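Local atomic coordinates of Atg1 tMIT (Kluyveromyces marxianus, PDB entry 4P1N), a protein that forms part of a serine/threonine protein kinase that is essential for autophagy, where it is required for autophagosome formation, and also acts in cytoplasm-to-vacuole transport. Residues K100-K111 with T181-Y189; S219-L227 with K253-I263. One frame throughout, in Å; residues are numbered along the deposited sequence.

Interaction 1 of 2, residues K100-K111 with T181-Y189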
loop_
_atom_site.group_PDB
_atom_site.type_symbol
_atom_site.label_atom_id
_atom_site.label_comp_id
_atom_site.label_asym_id
_atom_site.label_seq_id
_atom_site.Cartn_x
_atom_site.Cartn_y
_atom_site.Cartn_z
ATOM N N LYS B 100 27.557 7.119 6.632
ATOM C CA LYS B 100 26.561 7.692 7.518
ATOM C C LYS B 100 25.141 7.580 6.917
ATOM O O LYS B 100 24.201 7.164 7.590
ATOM C CB LYS B 100 26.900 9.156 7.821
ATOM C CG LYS B 100 26.297 9.633 9.126
ATOM C CD LYS B 100 26.255 11.148 9.236
ATOM C CE LYS B 100 25.848 11.564 10.649
ATOM N NZ LYS B 100 24.917 12.730 10.669
ATOM N N LEU B 101 25.009 7.946 5.651
ATOM C CA LEU B 101 23.763 7.833 4.947
ATOM C C LEU B 101 23.270 6.390 4.851
ATOM O O LEU B 101 22.079 6.142 4.987
ATOM C CB LEU B 101 23.877 8.420 3.539
ATOM C CG LEU B 101 23.916 9.947 3.446
ATOM C CD1 LEU B 101 24.257 10.367 2.022
ATOM C CD2 LEU B 101 22.608 10.571 3.874
ATOM N N CYS B 102 24.184 5.460 4.591
ATOM C CA CYS B 102 23.840 4.053 4.449
ATOM C C CYS B 102 23.298 3.495 5.780
ATOM O O CYS B 102 22.224 2.832 5.800
ATOM C CB CYS B 102 25.043 3.235 3.966
ATOM S SG CYS B 102 25.393 3.428 2.196
ATOM N N MET B 103 24.014 3.776 6.872
ATOM C CA MET B 103 23.539 3.387 8.188
ATOM C C MET B 103 22.181 3.995 8.529
ATOM O O MET B 103 21.326 3.298 9.007
ATOM C CB MET B 103 24.526 3.756 9.300
ATOM C CG MET B 103 25.177 2.555 9.941
ATOM S SD MET B 103 23.995 1.550 10.857
ATOM C CE MET B 103 24.819 1.423 12.454
ATOM N N GLU B 104 22.043 5.292 8.322
ATOM C CA GLU B 104 20.825 6.028 8.623
ATOM C C GLU B 104 19.651 5.446 7.851
ATOM O O GLU B 104 18.620 5.148 8.435
ATOM C CB GLU B 104 20.980 7.505 8.318
ATOM C CG GLU B 104 21.755 8.266 9.386
ATOM C CD GLU B 104 22.105 9.714 9.013
ATOM O OE1 GLU B 104 22.565 10.457 9.920
ATOM O OE2 GLU B 104 21.959 10.112 7.833
ATOM N N SER B 105 19.849 5.232 6.559
ATOM C CA SER B 105 18.817 4.658 5.716
ATOM C C SER B 105 18.445 3.241 6.191
ATOM O O SER B 105 17.273 2.921 6.357
ATOM C CB SER B 105 19.236 4.687 4.242
ATOM O OG SER B 105 18.084 4.537 3.394
ATOM N N LEU B 106 19.430 2.416 6.475
ATOM C CA LEU B 106 19.180 1.068 6.928
ATOM C C LEU B 106 18.336 1.047 8.166
ATOM O O LEU B 106 17.379 0.297 8.233
ATOM C CB LEU B 106 20.487 0.358 7.288
ATOM C CG LEU B 106 20.622 -1.139 7.055
ATOM C CD1 LEU B 106 21.815 -1.646 7.874
ATOM C CD2 LEU B 106 19.389 -2.000 7.286
ATOM N N LEU B 107 18.758 1.799 9.177
ATOM C CA LEU B 107 18.043 1.868 10.435
ATOM C C LEU B 107 16.578 2.294 10.266
ATOM O O LEU B 107 15.681 1.749 10.929
ATOM C CB LEU B 107 18.770 2.832 11.414
ATOM C CG LEU B 107 20.176 2.393 11.862
ATOM C CD1 LEU B 107 20.719 3.385 12.879
ATOM C CD2 LEU B 107 20.160 0.989 12.425
ATOM N N LEU B 108 16.343 3.257 9.379
ATOM C CA LEU B 108 14.978 3.708 9.055
ATOM C C LEU B 108 14.193 2.658 8.317
ATOM O O LEU B 108 12.990 2.518 8.545
ATOM C CB LEU B 108 15.031 5.015 8.238
ATOM C CG LEU B 108 15.626 6.173 9.045
ATOM C CD1 LEU B 108 15.874 7.374 8.162
ATOM C CD2 LEU B 108 14.749 6.534 10.252
ATOM N N TYR B 109 14.832 1.884 7.442
ATOM C CA TYR B 109 14.125 0.777 6.838
ATOM C C TYR B 109 13.808 -0.275 7.906
ATOM O O TYR B 109 12.762 -0.907 7.833
ATOM C CB TYR B 109 14.887 0.132 5.658
ATOM C CG TYR B 109 14.793 0.895 4.401
ATOM C CD1 TYR B 109 13.548 1.182 3.816
ATOM C CD2 TYR B 109 15.923 1.450 3.831
ATOM C CE1 TYR B 109 13.445 1.948 2.665
ATOM C CE2 TYR B 109 15.822 2.241 2.681
ATOM C CZ TYR B 109 14.586 2.499 2.120
ATOM O OH TYR B 109 14.529 3.241 0.976
ATOM N N LEU B 110 14.698 -0.509 8.862
ATOM C CA LEU B 110 14.419 -1.537 9.873
ATOM C C LEU B 110 13.280 -1.101 10.789
ATOM O O LEU B 110 12.494 -1.906 11.201
ATOM C CB LEU B 110 15.635 -1.899 10.723
ATOM C CG LEU B 110 16.834 -2.529 10.011
ATOM C CD1 LEU B 110 17.960 -2.716 11.023
ATOM C CD2 LEU B 110 16.540 -3.904 9.431
ATOM N N LYS B 111 13.178 0.185 11.089
ATOM C CA LYS B 111 12.062 0.649 11.833
ATOM C C LYS B 111 10.770 0.540 11.031
ATOM O O LYS B 111 9.720 0.124 11.579
ATOM C CB LYS B 111 12.302 2.074 12.328
ATOM C CG LYS B 111 11.167 2.666 13.132
ATOM C CD LYS B 111 10.904 1.946 14.444
ATOM C CE LYS B 111 12.014 2.176 15.478
ATOM N NZ LYS B 111 11.919 1.082 16.466
ATOM N N THR B 181 27.967 6.695 17.640
ATOM C CA THR B 181 26.960 5.661 17.403
ATOM C C THR B 181 25.682 6.319 16.895
ATOM O O THR B 181 25.210 7.302 17.458
ATOM C CB THR B 181 26.643 4.802 18.650
ATOM O OG1 THR B 181 27.779 4.006 18.990
ATOM C CG2 THR B 181 25.466 3.851 18.370
ATOM N N ILE B 182 25.149 5.781 15.809
ATOM C CA ILE B 182 23.950 6.305 15.218
ATOM C C ILE B 182 22.798 5.542 15.806
ATOM O O ILE B 182 22.786 4.311 15.760
ATOM C CB ILE B 182 23.954 6.189 13.701
ATOM C CG1 ILE B 182 25.136 6.979 13.141
ATOM C CG2 ILE B 182 22.631 6.731 13.144
ATOM C CD1 ILE B 182 25.413 6.770 11.671
ATOM N N PHE B 183 21.878 6.288 16.413
ATOM C CA PHE B 183 20.673 5.766 17.015
ATOM C C PHE B 183 19.492 6.177 16.134
ATOM O O PHE B 183 19.314 7.364 15.808
ATOM C CB PHE B 183 20.436 6.378 18.390
ATOM C CG PHE B 183 21.343 5.854 19.470
ATOM C CD1 PHE B 183 22.494 6.542 19.819
ATOM C CD2 PHE B 183 21.029 4.688 20.169
ATOM C CE1 PHE B 183 23.325 6.083 20.835
ATOM C CE2 PHE B 183 21.863 4.232 21.199
ATOM C CZ PHE B 183 23.007 4.931 21.522
ATOM N N VAL B 184 18.650 5.210 15.800
ATOM C CA VAL B 184 17.466 5.506 15.026
ATOM C C VAL B 184 16.539 6.471 15.805
ATOM O O VAL B 184 15.807 7.282 15.224
ATOM C CB VAL B 184 16.714 4.215 14.653
ATOM C CG1 VAL B 184 16.013 3.647 15.897
ATOM C CG2 VAL B 184 15.703 4.534 13.550
ATOM N N GLU B 185 16.561 6.427 17.129
ATOM C CA GLU B 185 15.571 7.254 17.800
ATOM C C GLU B 185 15.945 8.735 17.760
ATOM O O GLU B 185 15.073 9.584 17.663
ATOM C CB GLU B 185 15.086 6.722 19.159
ATOM C CG GLU B 185 15.969 5.891 19.998
ATOM C CD GLU B 185 16.447 4.589 19.447
ATOM O OE1 GLU B 185 15.835 3.539 19.709
ATOM O OE2 GLU B 185 17.546 4.593 18.875
ATOM N N LYS B 186 17.232 9.017 17.677
ATOM C CA LYS B 186 17.702 10.369 17.467
ATOM C C LYS B 186 17.353 10.908 16.075
ATOM O O LYS B 186 16.902 12.035 15.928
ATOM C CB LYS B 186 19.198 10.411 17.692
ATOM C CG LYS B 186 19.774 11.800 17.573
ATOM C CD LYS B 186 20.921 11.896 16.554
ATOM C CE LYS B 186 22.037 12.791 17.083
ATOM N NZ LYS B 186 21.551 14.191 17.272
ATOM N N LEU B 187 17.557 10.089 15.053
ATOM C CA LEU B 187 17.060 10.361 13.698
ATOM C C LEU B 187 15.576 10.738 13.678
ATOM O O LEU B 187 15.191 11.740 13.136
ATOM C CB LEU B 187 17.256 9.105 12.835
ATOM C CG LEU B 187 18.399 9.002 11.816
ATOM C CD1 LEU B 187 19.495 10.020 12.048
ATOM C CD2 LEU B 187 18.937 7.578 11.708
ATOM N N ILE B 188 14.732 9.903 14.260
ATOM C CA ILE B 188 13.290 10.171 14.249
ATOM C C ILE B 188 12.962 11.477 14.997
ATOM O O ILE B 188 12.221 12.351 14.510
ATOM C CB ILE B 188 12.522 8.939 14.795
ATOM C CG1 ILE B 188 12.665 7.760 13.788
ATOM C CG2 ILE B 188 11.051 9.316 15.032
ATOM C CD1 ILE B 188 12.540 6.350 14.399
ATOM N N TYR B 189 13.539 11.614 16.185
ATOM C CA TYR B 189 13.312 12.789 17.065
ATOM C C TYR B 189 13.685 14.104 16.414
ATOM O O TYR B 189 12.854 15.016 16.333
ATOM C CB TYR B 189 14.091 12.576 18.353
ATOM C CG TYR B 189 14.094 13.715 19.357
ATOM C CD1 TYR B 189 12.977 14.015 20.109
ATOM C CD2 TYR B 189 15.246 14.436 19.592
ATOM C CE1 TYR B 189 13.005 15.054 21.059
ATOM C CE2 TYR B 189 15.291 15.448 20.545
ATOM C CZ TYR B 189 14.173 15.762 21.272
ATOM O OH TYR B 189 14.239 16.787 22.201
#

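Interaction 2 of 2, residues S219-L227 with K253-I263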
loop_
_atom_site.group_PDB
_atom_site.type_symbol
_atom_site.label_atom_id
_atom_site.label_comp_id
_atom_site.label_asym_id
_atom_site.label_seq_id
_atom_site.Cartn_x
_atom_site.Cartn_y
_atom_site.Cartn_z
ATOM N N SER B 219 4.961 14.882 12.090
ATOM C CA SER B 219 5.781 14.890 13.307
ATOM C C SER B 219 5.173 14.071 14.407
ATOM O O SER B 219 5.875 13.455 15.190
ATOM C CB SER B 219 5.949 16.284 13.873
ATOM O OG SER B 219 6.658 17.124 13.005
ATOM N N LEU B 220 3.853 14.123 14.531
ATOM C CA LEU B 220 3.190 13.419 15.585
ATOM C C LEU B 220 3.228 11.924 15.327
ATOM O O LEU B 220 3.499 11.162 16.229
ATOM C CB LEU B 220 1.736 13.864 15.707
ATOM C CG LEU B 220 1.556 15.229 16.357
ATOM C CD1 LEU B 220 0.101 15.626 16.181
ATOM C CD2 LEU B 220 1.940 15.217 17.834
ATOM N N TRP B 221 2.956 11.501 14.093
ATOM C CA TRP B 221 3.091 10.076 13.788
ATOM C C TRP B 221 4.477 9.582 14.151
ATOM O O TRP B 221 4.615 8.541 14.768
ATOM C CB TRP B 221 2.841 9.777 12.330
ATOM C CG TRP B 221 1.457 9.965 11.885
ATOM C CD1 TRP B 221 1.043 10.763 10.843
ATOM C CD2 TRP B 221 0.282 9.309 12.382
ATOM N NE1 TRP B 221 -0.306 10.640 10.673
ATOM C CE2 TRP B 221 -0.799 9.755 11.600
ATOM C CE3 TRP B 221 0.052 8.362 13.369
ATOM C CZ2 TRP B 221 -2.080 9.310 11.790
ATOM C CZ3 TRP B 221 -1.246 7.919 13.584
ATOM C CH2 TRP B 221 -2.300 8.399 12.797
ATOM N N MET B 222 5.497 10.359 13.800
ATOM C CA MET B 222 6.905 9.991 14.065
ATOM C C MET B 222 7.202 9.829 15.519
ATOM O O MET B 222 7.764 8.818 15.920
ATOM C CB MET B 222 7.867 11.010 13.465
ATOM C CG MET B 222 7.812 10.987 11.946
ATOM S SD MET B 222 9.015 12.099 11.186
ATOM C CE MET B 222 10.539 11.290 11.546
ATOM N N LEU B 223 6.807 10.809 16.329
ATOM C CA LEU B 223 7.056 10.754 17.757
ATOM C C LEU B 223 6.231 9.695 18.470
ATOM O O LEU B 223 6.666 9.155 19.504
ATOM C CB LEU B 223 6.812 12.137 18.413
ATOM C CG LEU B 223 7.731 13.272 18.007
ATOM C CD1 LEU B 223 7.262 14.595 18.610
ATOM C CD2 LEU B 223 9.150 12.969 18.438
ATOM N N GLU B 224 5.030 9.408 17.982
ATOM C CA GLU B 224 4.237 8.325 18.596
ATOM C C GLU B 224 4.920 6.986 18.465
ATOM O O GLU B 224 4.832 6.148 19.342
ATOM C CB GLU B 224 2.833 8.241 18.018
ATOM C CG GLU B 224 1.879 9.139 18.773
ATOM C CD GLU B 224 0.723 9.605 17.933
ATOM O OE1 GLU B 224 0.331 10.771 18.123
ATOM O OE2 GLU B 224 0.223 8.816 17.096
ATOM N N ILE B 225 5.652 6.804 17.372
ATOM C CA ILE B 225 6.420 5.603 17.198
ATOM C C ILE B 225 7.337 5.398 18.405
ATOM O O ILE B 225 7.460 4.289 18.919
ATOM C CB ILE B 225 7.202 5.644 15.871
ATOM C CG1 ILE B 225 6.218 5.496 14.718
ATOM C CG2 ILE B 225 8.252 4.537 15.817
ATOM C CD1 ILE B 225 6.789 5.953 13.389
ATOM N N LEU B 226 7.941 6.484 18.869
ATOM C CA LEU B 226 8.897 6.436 19.955
ATOM C C LEU B 226 8.256 6.239 21.322
ATOM O O LEU B 226 8.942 5.871 22.258
ATOM C CB LEU B 226 9.713 7.710 19.975
ATOM C CG LEU B 226 10.493 8.078 18.707
ATOM C CD1 LEU B 226 11.350 9.303 18.955
ATOM C CD2 LEU B 226 11.363 6.893 18.298
ATOM N N LEU B 227 6.963 6.521 21.437
ATOM C CA LEU B 227 6.221 6.339 22.685
ATOM C C LEU B 227 5.411 5.058 22.658
ATOM O O LEU B 227 4.791 4.722 23.636
ATOM C CB LEU B 227 5.276 7.519 22.929
ATOM C CG LEU B 227 5.956 8.870 23.160
ATOM C CD1 LEU B 227 4.919 9.979 23.254
ATOM C CD2 LEU B 227 6.826 8.818 24.402
ATOM N N LYS B 253 11.635 9.744 27.224
ATOM C CA LYS B 253 10.214 9.510 27.006
ATOM C C LYS B 253 9.365 10.677 27.512
ATOM O O LYS B 253 8.408 11.099 26.861
ATOM C CB LYS B 253 9.781 8.218 27.681
ATOM C CG LYS B 253 10.160 6.964 26.901
ATOM C CD LYS B 253 10.011 5.719 27.762
ATOM C CE LYS B 253 11.080 4.696 27.439
ATOM N NZ LYS B 253 11.122 3.618 28.450
ATOM N N GLU B 254 9.731 11.210 28.663
ATOM C CA GLU B 254 9.017 12.362 29.215
ATOM C C GLU B 254 9.212 13.632 28.362
ATOM O O GLU B 254 8.273 14.371 28.133
ATOM C CB GLU B 254 9.423 12.590 30.682
ATOM C CG GLU B 254 8.694 13.736 31.373
ATOM C CD GLU B 254 7.193 13.763 31.087
ATOM O OE1 GLU B 254 6.566 12.678 30.996
ATOM O OE2 GLU B 254 6.641 14.880 30.951
ATOM N N MET B 255 10.420 13.870 27.881
ATOM C CA MET B 255 10.654 14.969 26.952
ATOM C C MET B 255 9.862 14.824 25.632
ATOM O O MET B 255 9.259 15.791 25.156
ATOM C CB MET B 255 12.146 15.063 26.663
ATOM C CG MET B 255 12.598 16.393 26.100
ATOM S SD MET B 255 14.354 16.377 25.672
ATOM C CE MET B 255 15.098 16.334 27.291
ATOM N N ILE B 256 9.867 13.622 25.043
ATOM C CA ILE B 256 9.102 13.340 23.817
ATOM C C ILE B 256 7.609 13.506 24.081
ATOM O O ILE B 256 6.889 14.082 23.254
ATOM C CB ILE B 256 9.410 11.924 23.222
ATOM C CG1 ILE B 256 10.863 11.845 22.761
ATOM C CG2 ILE B 256 8.517 11.599 22.025
ATOM C CD1 ILE B 256 11.458 10.462 22.797
ATOM N N ARG B 257 7.143 13.036 25.232
ATOM C CA ARG B 257 5.758 13.264 25.619
ATOM C C ARG B 257 5.400 14.759 25.608
ATOM O O ARG B 257 4.316 15.132 25.160
ATOM C CB ARG B 257 5.461 12.670 26.998
ATOM C CG ARG B 257 5.064 11.218 26.941
ATOM C CD ARG B 257 4.542 10.709 28.283
ATOM N NE ARG B 257 4.871 9.293 28.403
ATOM C CZ ARG B 257 5.843 8.789 29.156
ATOM N NH1 ARG B 257 6.599 9.572 29.923
ATOM N NH2 ARG B 257 6.052 7.477 29.151
ATOM N N LYS B 258 6.305 15.605 26.099
ATOM C CA LYS B 258 6.049 17.040 26.141
ATOM C C LYS B 258 5.903 17.590 24.723
ATOM O O LYS B 258 4.928 18.260 24.398
ATOM C CB LYS B 258 7.163 17.792 26.887
ATOM C CG LYS B 258 7.403 17.343 28.329
ATOM C CD LYS B 258 6.304 17.765 29.297
ATOM C CE LYS B 258 6.591 19.113 29.964
ATOM N NZ LYS B 258 7.295 18.989 31.276
ATOM N N TYR B 259 6.865 17.283 23.870
ATOM C CA TYR B 259 6.788 17.689 22.448
ATOM C C TYR B 259 5.539 17.209 21.751
ATOM O O TYR B 259 4.914 17.966 21.004
ATOM C CB TYR B 259 8.040 17.267 21.705
ATOM C CG TYR B 259 9.229 18.125 22.074
ATOM C CD1 TYR B 259 9.225 19.471 21.772
ATOM C CD2 TYR B 259 10.341 17.599 22.728
ATOM C CE1 TYR B 259 10.284 20.290 22.109
ATOM C CE2 TYR B 259 11.422 18.408 23.063
ATOM C CZ TYR B 259 11.368 19.757 22.746
ATOM O OH TYR B 259 12.381 20.609 23.021
ATOM N N VAL B 260 5.137 15.972 22.011
ATOM C CA VAL B 260 3.884 15.453 21.447
ATOM C C VAL B 260 2.722 16.350 21.839
ATOM O O VAL B 260 1.903 16.712 20.982
ATOM C CB VAL B 260 3.580 14.002 21.894
ATOM C CG1 VAL B 260 2.120 13.646 21.655
ATOM C CG2 VAL B 260 4.470 13.032 21.143
ATOM N N SER B 261 2.672 16.716 23.120
ATOM C CA SER B 261 1.621 17.585 23.636
ATOM C C SER B 261 1.570 18.914 22.942
ATOM O O SER B 261 0.523 19.334 22.502
ATOM C CB SER B 261 1.779 17.840 25.146
ATOM O OG SER B 261 1.336 16.723 25.881
ATOM N N SER B 262 2.699 19.585 22.842
ATOM C CA SER B 262 2.733 20.910 22.219
ATOM C C SER B 262 2.474 20.866 20.726
ATOM O O SER B 262 1.770 21.724 20.188
ATOM C CB SER B 262 4.060 21.609 22.518
ATOM O OG SER B 262 5.044 21.231 21.606
ATOM N N ILE B 263 2.984 19.831 20.042
ATOM C CA ILE B 263 2.711 19.728 18.609
ATOM C C ILE B 263 1.229 19.471 18.379
ATOM O O ILE B 263 0.620 20.116 17.525
ATOM C CB ILE B 263 3.576 18.677 17.896
ATOM C CG1 ILE B 263 5.042 19.096 17.942
ATOM C CG2 ILE B 263 3.209 18.589 16.422
ATOM C CD1 ILE B 263 6.018 17.948 17.794
#

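Interaction 1 of 2, residues K100-K111 with T181-Y189
Lys111 lays its CG against CD1 of Ile188, 4.1 Å away, and sends NZ on to two oxygens. These are the carbonyl O of Leu231 and the carboxylate of Glu235, the latter in a salt bridge. The chain bends twice on the way, at chi2 (64°) and chi3 (71°), and its CE passes near CG1 of Val184. Glu104, about two turns earlier, also combines apolar and polar contacts. Its CG lies 3.7 Å from CD2 of Leu187, the two side chains roughly perpendicular. CD1 of Leu187 lies along the glutamate chain from CG to OE1. The carboxylate has two lysine partners: OE2 forms a salt bridge with Lys31 of helix 10-33, and OE1 makes a weak hydrogen bond, part of a salt bridge, to Lys100 NZ at 3.4 Å.

The two helices pass at 87°, almost perpendicular, with 10.0 Å between their segment axes. Segment 100-111 belongs to the first MIT domain and segment 181-189 to the second, so this is an interface between the tandem domains. Phe183 occupies the N-cap position of the second helix. Just ahead of it, Ile182 reaches back along helix 95-129. Its CD1 sits 3.9 Å from CB of Met103, and also touches CG of Lys100. Its CG2 meets CD1 of Leu107 at 3.9 Å. Val184 packs at the point of nearest backbone approach. Its CG2 methyl, held anti to the backbone N, lies 3.8 Å from the carbonyl O of Leu107 and 4.0 Å from CD2 of Leu108.

Interaction 2 of 2, residues S219-L227 with K253-I263
Leu223 and Val260 lie head to tail alongside each other, with CB of Leu223 3.7 Å from CG2 of Val260. The same leucine stands roughly perpendicular to Ile263. There the terminal methyls meet, CD1 of Leu223 to CD1 of Ile263 at 3.7 Å. The Leu223 and Ile256 side chains meet at a slant, CD2 touching CG2. Leu223 is thus a knob in a hole made by Ile256, Tyr259, Val260 and Ile263. Helices 209-227 and 250-273 of the second MIT domain run antiparallel, at 153° between the segment axes, and interlock by knobs-into-holes packing. One turn on, Leu227 is the second knob, set among Lys253, Ile256, Arg257 and Val260. A chi1 of -65° sets its CG opposite the carbonyl carbon, and both methyls reach CG of Arg257. CD1 also reaches CG2 of Val260 at 3.7 Å. With an alanine in place of Leu227, this hole would probably be left partly unfilled and the Arg257 chain freer to move. Arg257 forms a salt bridge with Glu254, NH1 donating a hydrogen bond to the in-plane OE1 at 3.3 Å. At the other end, Leu220 and Ile263 point opposite ways as they pass, CG 3.7 Å from CG2.

Interaction 1 is buried, its centre about 9 Å from the centre of the chain. Interaction 2 is partly buried, its centre about 13 Å from the same point. They share no helix. Interaction 1 joins the two MIT domains across a nearly perpendicular crossing, whereas interaction 2 lies within the second domain and pairs antiparallel helices. Both are mainly apolar, but interaction 1 also buries lysine and glutamate side chains whose charges are paired; the charged groups of interaction 2 lie toward its more exposed side. The contacts meet through helix 184-204: Ile188 packs on the Met222 backbone, and Tyr189 lies against Met255 and Tyr259. The chain of another protein touches residues of both.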